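Local coordinates for protein five-membered-cyclitol-phosphate synthase (Streptomyces citricolor, PDB 6K96) that belongs to the myo-inositol-1-phosphate synthase family and binds nicotinamide-adenine-dinucleotide as an assembly of four chains, at residues S4-A10 with K124-Y130; S211-G217 with E251-G257; A268-I272 with S283-K287. All blocks are in the same frame, centred on the assembly; numbering follows the deposited sequence.

Contact 1. Residues S4-A10 with K124-Y130; sequences SIRLAVA and KAEVLLY
Four backbone hydrogen bonds join the two segments in parallel: Glu126 N, just ahead of strand 127-130, to Arg6 O (2.7 Å), Ala8 N to Val127 O (2.8 Å), Leu129 N to Ala8 O (2.8 Å) and Ala10 N to Leu129 O (2.7 Å). Leu7, Ala8, Val9 and Ala10 pair with Val127, Leu128, Leu129 and Tyr130, and the strand axes, 4.5 Å apart at closest, cross at -27°. Lys124, with positive phi (55°), closes the preceding helix in a Schellman motif; Arg6, chi1 m, chi2 t and chi3 m, brings NE to Lys124 O (3.0 Å, hydrogen bond). Glu126 covers one guanidinium face: Arg6 NH2 and Glu126 OE1, 3.6 Å apart, form a charge-only salt bridge, the oxygen lying out of plane; Glu126 also pairs with Arg312. Over the opposite face Lys124 NZ, a like charge, sits unbonded 3.4 Å from Arg6 NH2.

Six parallel strands in the order 3-2-1-4-5-6 make a Rossmann fold, with 5-10 and 127-130 its central pair; the side chain of Ala10 is about 5 Å from the bound NAD.

Leu7 and Leu128 are both chi1 t, chi2 p. On one face Leu7 CD1 meets Val127 CG1 (3.7 Å) beneath helix 292-313; on the other, Ala8 CB touches Leu128 CD1 (3.6 Å) and Ala125 CB (3.9 Å), and Ala10 CB reaches Tyr130 CD1 (4.3 Å) near helix 137-149.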
loop_
_atom_site.group_PDB
_atom_site.type_symbol
_atom_site.label_atom_id
_atom_site.label_comp_id
_atom_site.label_asym_id
_atom_site.label_seq_id
_atom_site.Cartn_x
_atom_site.Cartn_y
_atom_site.Cartn_z
ATOM N N SER B 4 22.171 24.934 -30.631
ATOM C CA SER B 4 21.520 23.609 -30.476
ATOM C C SER B 4 22.572 22.494 -30.602
ATOM O O SER B 4 23.468 22.618 -31.465
ATOM C CB SER B 4 20.394 23.494 -31.480
ATOM O OG SER B 4 19.560 22.379 -31.216
ATOM N N ILE B 5 22.485 21.465 -29.752
ATOM C CA ILE B 5 23.306 20.216 -29.832
ATOM C C ILE B 5 22.896 19.386 -31.056
ATOM O O ILE B 5 21.719 18.987 -31.138
ATOM C CB ILE B 5 23.146 19.308 -28.602
ATOM C CG1 ILE B 5 23.544 19.959 -27.276
ATOM C CG2 ILE B 5 23.913 18.029 -28.847
ATOM C CD1 ILE B 5 23.097 19.146 -26.052
ATOM N N ARG B 6 23.853 19.066 -31.922
ATOM C CA ARG B 6 23.678 18.113 -33.041
ATOM C C ARG B 6 23.954 16.694 -32.485
ATOM O O ARG B 6 25.138 16.335 -32.192
ATOM C CB ARG B 6 24.549 18.573 -34.222
ATOM C CG ARG B 6 24.227 19.971 -34.744
ATOM C CD ARG B 6 25.272 20.579 -35.670
ATOM N NE ARG B 6 26.576 20.790 -35.032
ATOM C CZ ARG B 6 27.032 21.911 -34.441
ATOM N NH1 ARG B 6 26.283 23.002 -34.347
ATOM N NH2 ARG B 6 28.247 21.928 -33.907
ATOM N N LEU B 7 22.888 15.911 -32.294
ATOM C CA LEU B 7 22.904 14.738 -31.393
ATOM C C LEU B 7 22.650 13.476 -32.211
ATOM O O LEU B 7 21.672 13.426 -32.956
ATOM C CB LEU B 7 21.870 14.917 -30.276
ATOM C CG LEU B 7 21.797 13.777 -29.255
ATOM C CD1 LEU B 7 22.992 13.791 -28.323
ATOM C CD2 LEU B 7 20.497 13.845 -28.468
ATOM N N ALA B 8 23.570 12.519 -32.073
ATOM C CA ALA B 8 23.579 11.237 -32.805
ATOM C C ALA B 8 23.199 10.147 -31.806
ATOM O O ALA B 8 23.519 10.318 -30.606
ATOM C CB ALA B 8 24.920 10.988 -33.428
ATOM N N VAL B 9 22.556 9.084 -32.283
ATOM C CA VAL B 9 21.882 8.105 -31.399
ATOM C C VAL B 9 22.262 6.718 -31.873
ATOM O O VAL B 9 22.001 6.373 -33.023
ATOM C CB VAL B 9 20.362 8.348 -31.433
ATOM C CG1 VAL B 9 19.563 7.080 -31.179
ATOM C CG2 VAL B 9 19.950 9.491 -30.486
ATOM N N ALA B 10 22.862 5.934 -31.008
ATOM C CA ALA B 10 23.080 4.513 -31.295
ATOM C C ALA B 10 22.025 3.799 -30.467
ATOM O O ALA B 10 22.167 3.744 -29.263
ATOM C CB ALA B 10 24.511 4.114 -30.976
ATOM N N LYS B 124 27.774 16.288 -38.865
ATOM C CA LYS B 124 28.390 17.304 -37.976
ATOM C C LYS B 124 27.874 17.083 -36.550
ATOM O O LYS B 124 27.709 18.070 -35.817
ATOM C CB LYS B 124 28.099 18.732 -38.464
ATOM C CG LYS B 124 28.782 19.822 -37.632
ATOM C CD LYS B 124 29.441 20.979 -38.404
ATOM C CE LYS B 124 30.104 22.002 -37.496
ATOM N NZ LYS B 124 29.134 23.013 -37.014
ATOM N N ALA B 125 27.649 15.829 -36.164
ATOM C CA ALA B 125 27.230 15.469 -34.796
ATOM C C ALA B 125 28.289 15.961 -33.801
ATOM O O ALA B 125 29.473 16.117 -34.175
ATOM C CB ALA B 125 27.007 13.977 -34.719
ATOM N N GLU B 126 27.850 16.277 -32.593
ATOM C CA GLU B 126 28.733 16.763 -31.512
ATOM C C GLU B 126 28.825 15.675 -30.459
ATOM O O GLU B 126 29.907 15.528 -29.840
ATOM C CB GLU B 126 28.176 18.020 -30.861
ATOM C CG GLU B 126 28.301 19.276 -31.694
ATOM C CD GLU B 126 27.958 20.532 -30.895
ATOM O OE1 GLU B 126 26.742 20.884 -30.816
ATOM O OE2 GLU B 126 28.884 21.151 -30.338
ATOM N N VAL B 127 27.729 14.942 -30.292
ATOM C CA VAL B 127 27.557 13.923 -29.226
ATOM C C VAL B 127 26.973 12.691 -29.897
ATOM O O VAL B 127 25.975 12.822 -30.635
ATOM C CB VAL B 127 26.628 14.437 -28.110
ATOM C CG1 VAL B 127 26.431 13.388 -27.032
ATOM C CG2 VAL B 127 27.104 15.744 -27.492
ATOM N N LEU B 128 27.543 11.531 -29.620
ATOM C CA LEU B 128 26.893 10.245 -29.935
ATOM C C LEU B 128 26.394 9.663 -28.617
ATOM O O LEU B 128 27.211 9.493 -27.715
ATOM C CB LEU B 128 27.869 9.301 -30.624
ATOM C CG LEU B 128 27.259 7.922 -30.860
ATOM C CD1 LEU B 128 26.178 7.987 -31.895
ATOM C CD2 LEU B 128 28.286 6.918 -31.258
ATOM N N LEU B 129 25.081 9.473 -28.497
ATOM C CA LEU B 129 24.406 8.817 -27.347
ATOM C C LEU B 129 24.287 7.311 -27.624
ATOM O O LEU B 129 23.510 6.879 -28.532
ATOM C CB LEU B 129 23.023 9.449 -27.146
ATOM C CG LEU B 129 22.205 8.882 -25.984
ATOM C CD1 LEU B 129 22.900 9.139 -24.655
ATOM C CD2 LEU B 129 20.805 9.462 -25.997
ATOM N N TYR B 130 25.011 6.521 -26.847
ATOM C CA TYR B 130 24.965 5.059 -26.918
ATOM C C TYR B 130 23.815 4.559 -26.068
ATOM O O TYR B 130 23.912 4.642 -24.817
ATOM C CB TYR B 130 26.299 4.492 -26.435
ATOM C CG TYR B 130 26.352 2.987 -26.425
ATOM C CD1 TYR B 130 26.494 2.283 -27.613
ATOM C CD2 TYR B 130 26.234 2.267 -25.247
ATOM C CE1 TYR B 130 26.561 0.895 -27.627
ATOM C CE2 TYR B 130 26.278 0.878 -25.251
ATOM C CZ TYR B 130 26.464 0.187 -26.441
ATOM O OH TYR B 130 26.544 -1.175 -26.449
#

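Contact 2. Residues S211-G217 with E251-G257; sequences SYQLNLG and EVIPSAG
Extended and parallel, 211-217 runs beside 251-253 with axes 4.8 Å apart at closest and 4° between directions. Ser211 O accepts Glu251 N (3.1 Å). Tyr212, chi1 p, pairs with Glu251, and its CA lies 3.3 Å from Glu251 O. Gln213, opposite Val252, bonds through its N to Glu251 O (3.3 Å) and its O to Ile253 N (2.9 Å). Leu214, also p, sets CB 4.2 Å from Ile253 CB and 3.8 Å from Ala256 CB. The regular pairing then frays: Asn215 N to Ile253 O (3.4 Å) and Ala256 N to Asn215 O (3.2 Å) are weak, because the partner chain turns corners at Pro254 and Ala256. Leu216 CD2 packs on Ala256 CB (3.9 Å). The break divides a strand at the edge of the mixed sheet within this chain into 250-253 and 255-258. Tyr212, Leu214 and Leu216 face a second subunit, whereas Gln213 and Asn215 bond to His194 and Thr190 of helix 190-203; strand 265-275 flanks 207-217 on its other edge.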
loop_
_atom_site.group_PDB
_atom_site.type_symbol
_atom_site.label_atom_id
_atom_site.label_comp_id
_atom_site.label_asym_id
_atom_site.label_seq_id
_atom_site.Cartn_x
_atom_site.Cartn_y
_atom_site.Cartn_z
ATOM N N SER B 211 14.057 -6.961 4.932
ATOM C CA SER B 211 13.551 -6.045 3.874
ATOM C C SER B 211 13.504 -6.799 2.544
ATOM O O SER B 211 14.172 -7.748 2.439
ATOM C CB SER B 211 14.299 -4.707 3.838
ATOM O OG SER B 211 13.808 -3.842 2.815
ATOM N N TYR B 212 12.598 -6.456 1.655
ATOM C CA TYR B 212 12.617 -6.878 0.242
ATOM C C TYR B 212 12.262 -5.683 -0.619
ATOM O O TYR B 212 11.567 -4.745 -0.187
ATOM C CB TYR B 212 11.748 -8.112 -0.064
ATOM C CG TYR B 212 10.303 -8.072 0.358
ATOM C CD1 TYR B 212 9.368 -7.474 -0.456
ATOM C CD2 TYR B 212 9.870 -8.629 1.557
ATOM C CE1 TYR B 212 8.027 -7.384 -0.090
ATOM C CE2 TYR B 212 8.543 -8.545 1.942
ATOM C CZ TYR B 212 7.614 -7.925 1.113
ATOM O OH TYR B 212 6.300 -7.812 1.447
ATOM N N GLN B 213 12.761 -5.770 -1.835
ATOM C CA GLN B 213 12.519 -4.848 -2.958
ATOM C C GLN B 213 12.155 -5.747 -4.132
ATOM O O GLN B 213 12.923 -6.658 -4.372
ATOM C CB GLN B 213 13.812 -4.079 -3.203
ATOM C CG GLN B 213 13.891 -3.402 -4.563
ATOM C CD GLN B 213 15.140 -2.580 -4.790
ATOM O OE1 GLN B 213 15.425 -2.223 -5.936
ATOM N NE2 GLN B 213 15.863 -2.241 -3.718
ATOM N N LEU B 214 11.023 -5.531 -4.795
ATOM C CA LEU B 214 10.775 -6.177 -6.101
ATOM C C LEU B 214 10.310 -5.147 -7.102
ATOM O O LEU B 214 9.678 -4.228 -6.649
ATOM C CB LEU B 214 9.810 -7.351 -5.956
ATOM C CG LEU B 214 8.555 -7.142 -5.117
ATOM C CD1 LEU B 214 7.346 -7.148 -6.035
ATOM C CD2 LEU B 214 8.450 -8.314 -4.133
ATOM N N ASN B 215 10.653 -5.339 -8.383
ATOM C CA ASN B 215 10.380 -4.429 -9.531
ATOM C C ASN B 215 9.559 -5.198 -10.583
ATOM O O ASN B 215 9.591 -6.441 -10.597
ATOM C CB ASN B 215 11.655 -3.818 -10.103
ATOM C CG ASN B 215 12.506 -3.132 -9.051
ATOM O OD1 ASN B 215 12.502 -1.892 -8.927
ATOM N ND2 ASN B 215 13.220 -3.924 -8.263
ATOM N N LEU B 216 8.713 -4.481 -11.322
ATOM C CA LEU B 216 7.852 -5.043 -12.394
ATOM C C LEU B 216 8.049 -4.106 -13.574
ATOM O O LEU B 216 8.164 -2.945 -13.305
ATOM C CB LEU B 216 6.369 -5.045 -11.982
ATOM C CG LEU B 216 6.004 -5.695 -10.652
ATOM C CD1 LEU B 216 4.519 -5.449 -10.307
ATOM C CD2 LEU B 216 6.293 -7.198 -10.709
ATOM N N GLY B 217 8.034 -4.590 -14.804
ATOM C CA GLY B 217 8.205 -3.746 -15.988
ATOM C C GLY B 217 7.549 -4.403 -17.174
ATOM O O GLY B 217 7.065 -5.567 -17.025
ATOM N N GLU B 251 16.566 -8.822 0.715
ATOM C CA GLU B 251 16.459 -9.580 -0.551
ATOM C C GLU B 251 16.146 -8.555 -1.627
ATOM O O GLU B 251 15.265 -7.806 -1.431
ATOM C CB GLU B 251 15.347 -10.641 -0.503
ATOM C CG GLU B 251 15.751 -12.103 -0.617
ATOM C CD GLU B 251 17.008 -12.494 -1.412
ATOM O OE1 GLU B 251 17.164 -12.070 -2.627
ATOM O OE2 GLU B 251 17.855 -13.222 -0.810
ATOM N N VAL B 252 16.841 -8.566 -2.730
ATOM C CA VAL B 252 16.410 -7.805 -3.912
ATOM C C VAL B 252 15.958 -8.802 -4.972
ATOM O O VAL B 252 16.716 -9.685 -5.303
ATOM C CB VAL B 252 17.545 -6.916 -4.421
ATOM C CG1 VAL B 252 17.090 -6.169 -5.661
ATOM C CG2 VAL B 252 18.043 -5.953 -3.343
ATOM N N ILE B 253 14.753 -8.641 -5.500
ATOM C CA ILE B 253 14.343 -9.251 -6.795
ATOM C C ILE B 253 14.243 -8.160 -7.877
ATOM O O ILE B 253 13.169 -7.569 -8.077
ATOM C CB ILE B 253 13.006 -9.982 -6.604
ATOM C CG1 ILE B 253 12.969 -10.845 -5.336
ATOM C CG2 ILE B 253 12.685 -10.766 -7.875
ATOM C CD1 ILE B 253 12.295 -10.233 -4.135
ATOM N N PRO B 254 15.328 -7.864 -8.647
ATOM C CA PRO B 254 15.303 -6.806 -9.663
ATOM C C PRO B 254 14.389 -7.132 -10.848
ATOM O O PRO B 254 14.155 -6.254 -11.614
ATOM C CB PRO B 254 16.748 -6.764 -10.204
ATOM C CG PRO B 254 17.220 -8.181 -10.029
ATOM C CD PRO B 254 16.616 -8.585 -8.685
ATOM N N SER B 255 13.937 -8.382 -10.979
ATOM C CA SER B 255 13.006 -8.775 -12.062
ATOM C C SER B 255 11.930 -9.730 -11.542
ATOM O O SER B 255 11.896 -10.893 -12.021
ATOM C CB SER B 255 13.739 -9.332 -13.220
ATOM O OG SER B 255 12.885 -9.354 -14.341
ATOM N N ALA B 256 11.031 -9.248 -10.659
ATOM C CA ALA B 256 9.927 -10.062 -10.083
ATOM C C ALA B 256 9.054 -10.612 -11.209
ATOM O O ALA B 256 8.384 -11.656 -11.010
ATOM C CB ALA B 256 9.084 -9.322 -9.091
ATOM N N GLY B 257 9.042 -9.961 -12.374
ATOM C CA GLY B 257 8.053 -10.355 -13.393
ATOM C C GLY B 257 7.765 -9.266 -14.384
ATOM O O GLY B 257 7.877 -8.055 -14.055
#

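Contact 3. Residues A268-I272 with S283-K287; sequences AMLNI and SIDLK
Ser283 is the first residue of its segment, already inside strand 281-291, its CA 3.7 Å from Ile272 O and its OG hydrogen-bonded to Glu273. Ile284 makes a hydrogen-bonded pair with Ile272: Ile284 N to Ile272 O is 2.9 Å and Ile272 N to Ile284 O 3.0 Å. Both isoleucines have chi1 m and lie on the same face, CB to CB 4.3 Å.

Asp285 faces Asn271 in a non-hydrogen-bonded pair (CA-CA 4.8 Å), so the link passes through side chains: with Asn271 chi1 t and Asp285 chi1 m, Asn271 ND2 donates to Asp285 OD1 at 2.6 Å. A water also donates to that OD1 (2.4 Å) and to Leu270 O (2.8 Å). Outside the two segments, Lys287 of the second subunit, another chain, forms a salt bridge with the same carboxylate.

This is an antiparallel beta hairpin, built from strands 265-275 and 281-291; the local axes run 4.8 Å apart at closest and 173° between directions. Along its outer edge, residues 283-287 pair antiparallel with a strand of the third subunit, so the sheet continues across that interface.

Leu286 repeats the hydrogen-bonded pattern with Leu270, Leu286 N to Leu270 O and Leu270 N to Leu286 O both being 3.0 Å. Leu270 CG touches Leu286 CB at 3.8 Å, on the isoleucine face, where Val193 of helix 190-203 meets Leu286. Lys287 pairs with Met269 without hydrogen bonds (CA-CA 4.6 Å); its CA lies 3.5 Å from Ala268 O, and its all-trans side chain leads away from 268-272.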
loop_
_atom_site.group_PDB
_atom_site.type_symbol
_atom_site.label_atom_id
_atom_site.label_comp_id
_atom_site.label_asym_id
_atom_site.label_seq_id
_atom_site.Cartn_x
_atom_site.Cartn_y
_atom_site.Cartn_z
ATOM N N ALA B 268 7.820 -0.581 -8.287
ATOM C CA ALA B 268 8.686 -1.084 -7.221
ATOM C C ALA B 268 7.827 -1.289 -5.983
ATOM O O ALA B 268 6.912 -0.603 -5.855
ATOM C CB ALA B 268 9.716 -0.065 -6.958
ATOM N N MET B 269 8.039 -2.323 -5.204
ATOM C CA MET B 269 7.266 -2.560 -3.978
ATOM C C MET B 269 8.318 -2.846 -2.944
ATOM O O MET B 269 9.260 -3.590 -3.284
ATOM C CB MET B 269 6.288 -3.725 -4.099
ATOM C CG MET B 269 4.889 -3.256 -4.361
ATOM S SD MET B 269 4.169 -4.039 -5.832
ATOM C CE MET B 269 4.507 -5.768 -5.547
ATOM N N LEU B 270 8.283 -2.176 -1.802
ATOM C CA LEU B 270 9.314 -2.535 -0.818
ATOM C C LEU B 270 8.671 -2.688 0.550
ATOM O O LEU B 270 7.494 -2.318 0.712
ATOM C CB LEU B 270 10.534 -1.620 -0.946
ATOM C CG LEU B 270 10.397 -0.185 -0.513
ATOM C CD1 LEU B 270 10.453 -0.141 1.010
ATOM C CD2 LEU B 270 11.483 0.693 -1.159
ATOM N N ASN B 271 9.336 -3.515 1.341
ATOM C CA ASN B 271 8.976 -3.855 2.733
ATOM C C ASN B 271 10.232 -3.674 3.567
ATOM O O ASN B 271 11.298 -4.122 3.108
ATOM C CB ASN B 271 8.478 -5.287 2.903
ATOM C CG ASN B 271 7.993 -5.508 4.315
ATOM O OD1 ASN B 271 8.626 -6.205 5.098
ATOM N ND2 ASN B 271 6.920 -4.825 4.678
ATOM N N ILE B 272 10.104 -2.989 4.694
ATOM C CA ILE B 272 11.175 -2.880 5.718
ATOM C C ILE B 272 10.546 -3.182 7.053
ATOM O O ILE B 272 9.498 -2.677 7.288
ATOM C CB ILE B 272 11.869 -1.512 5.740
ATOM C CG1 ILE B 272 12.527 -1.181 4.405
ATOM C CG2 ILE B 272 12.828 -1.469 6.922
ATOM C CD1 ILE B 272 12.622 0.278 4.167
ATOM N N SER B 283 7.173 -1.045 10.935
ATOM C CA SER B 283 6.859 -1.626 9.599
ATOM C C SER B 283 6.782 -0.542 8.508
ATOM O O SER B 283 6.224 0.489 8.821
ATOM C CB SER B 283 5.598 -2.411 9.696
ATOM O OG SER B 283 5.864 -3.555 10.487
ATOM N N ILE B 284 7.362 -0.747 7.313
ATOM C CA ILE B 284 7.203 0.164 6.147
ATOM C C ILE B 284 6.809 -0.661 4.918
ATOM O O ILE B 284 7.443 -1.650 4.625
ATOM C CB ILE B 284 8.456 1.034 5.923
ATOM C CG1 ILE B 284 8.774 1.842 7.191
ATOM C CG2 ILE B 284 8.329 1.978 4.729
ATOM C CD1 ILE B 284 9.874 2.861 7.010
ATOM N N ASP B 285 5.760 -0.240 4.229
ATOM C CA ASP B 285 5.296 -0.811 2.954
ATOM C C ASP B 285 5.324 0.359 1.991
ATOM O O ASP B 285 4.858 1.390 2.383
ATOM C CB ASP B 285 3.938 -1.475 3.166
ATOM C CG ASP B 285 4.067 -2.845 3.825
ATOM O OD1 ASP B 285 4.977 -3.654 3.364
ATOM O OD2 ASP B 285 3.321 -3.120 4.805
ATOM N N LEU B 286 5.927 0.240 0.821
ATOM C CA LEU B 286 5.997 1.365 -0.135
ATOM C C LEU B 286 5.681 0.830 -1.550
ATOM O O LEU B 286 5.946 -0.316 -1.799
ATOM C CB LEU B 286 7.357 2.058 -0.027
ATOM C CG LEU B 286 7.577 3.183 -1.025
ATOM C CD1 LEU B 286 8.553 4.222 -0.470
ATOM C CD2 LEU B 286 8.091 2.710 -2.359
ATOM N N LYS B 287 4.946 1.602 -2.372
ATOM C CA LYS B 287 4.852 1.388 -3.828
ATOM C C LYS B 287 5.420 2.611 -4.543
ATOM O O LYS B 287 5.140 3.693 -4.075
ATOM C CB LYS B 287 3.418 1.126 -4.239
ATOM C CG LYS B 287 3.306 0.977 -5.739
ATOM C CD LYS B 287 1.975 0.558 -6.201
ATOM C CE LYS B 287 1.913 0.622 -7.718
ATOM N NZ LYS B 287 0.513 0.574 -8.198
HETATM O O HOH W 1 5.226 -3.969 0.963
#

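Contact 1 lies across the chain's centre from the other two, its centre 34 Å from that of contact 2 and 40 Å from that of contact 3. It is buried within one subunit, untouched by other chains, and joins parallel strands beside the NAD, with a charged cluster at one end. Contacts 2 and 3, with centres 11 Å apart, share a mixed sheet: strands 207-217 and 265-275 are neighbours, joined by a probable hydrogen bond between Leu214 O and Met269 N (2.9 Å). Both are also largely buried, but partly by other subunits. Pairing is parallel in contact 2, loosening where 251-257 turns, and antiparallel and regular in contact 3, where a side-chain hydrogen bond and a water supplement the backbone.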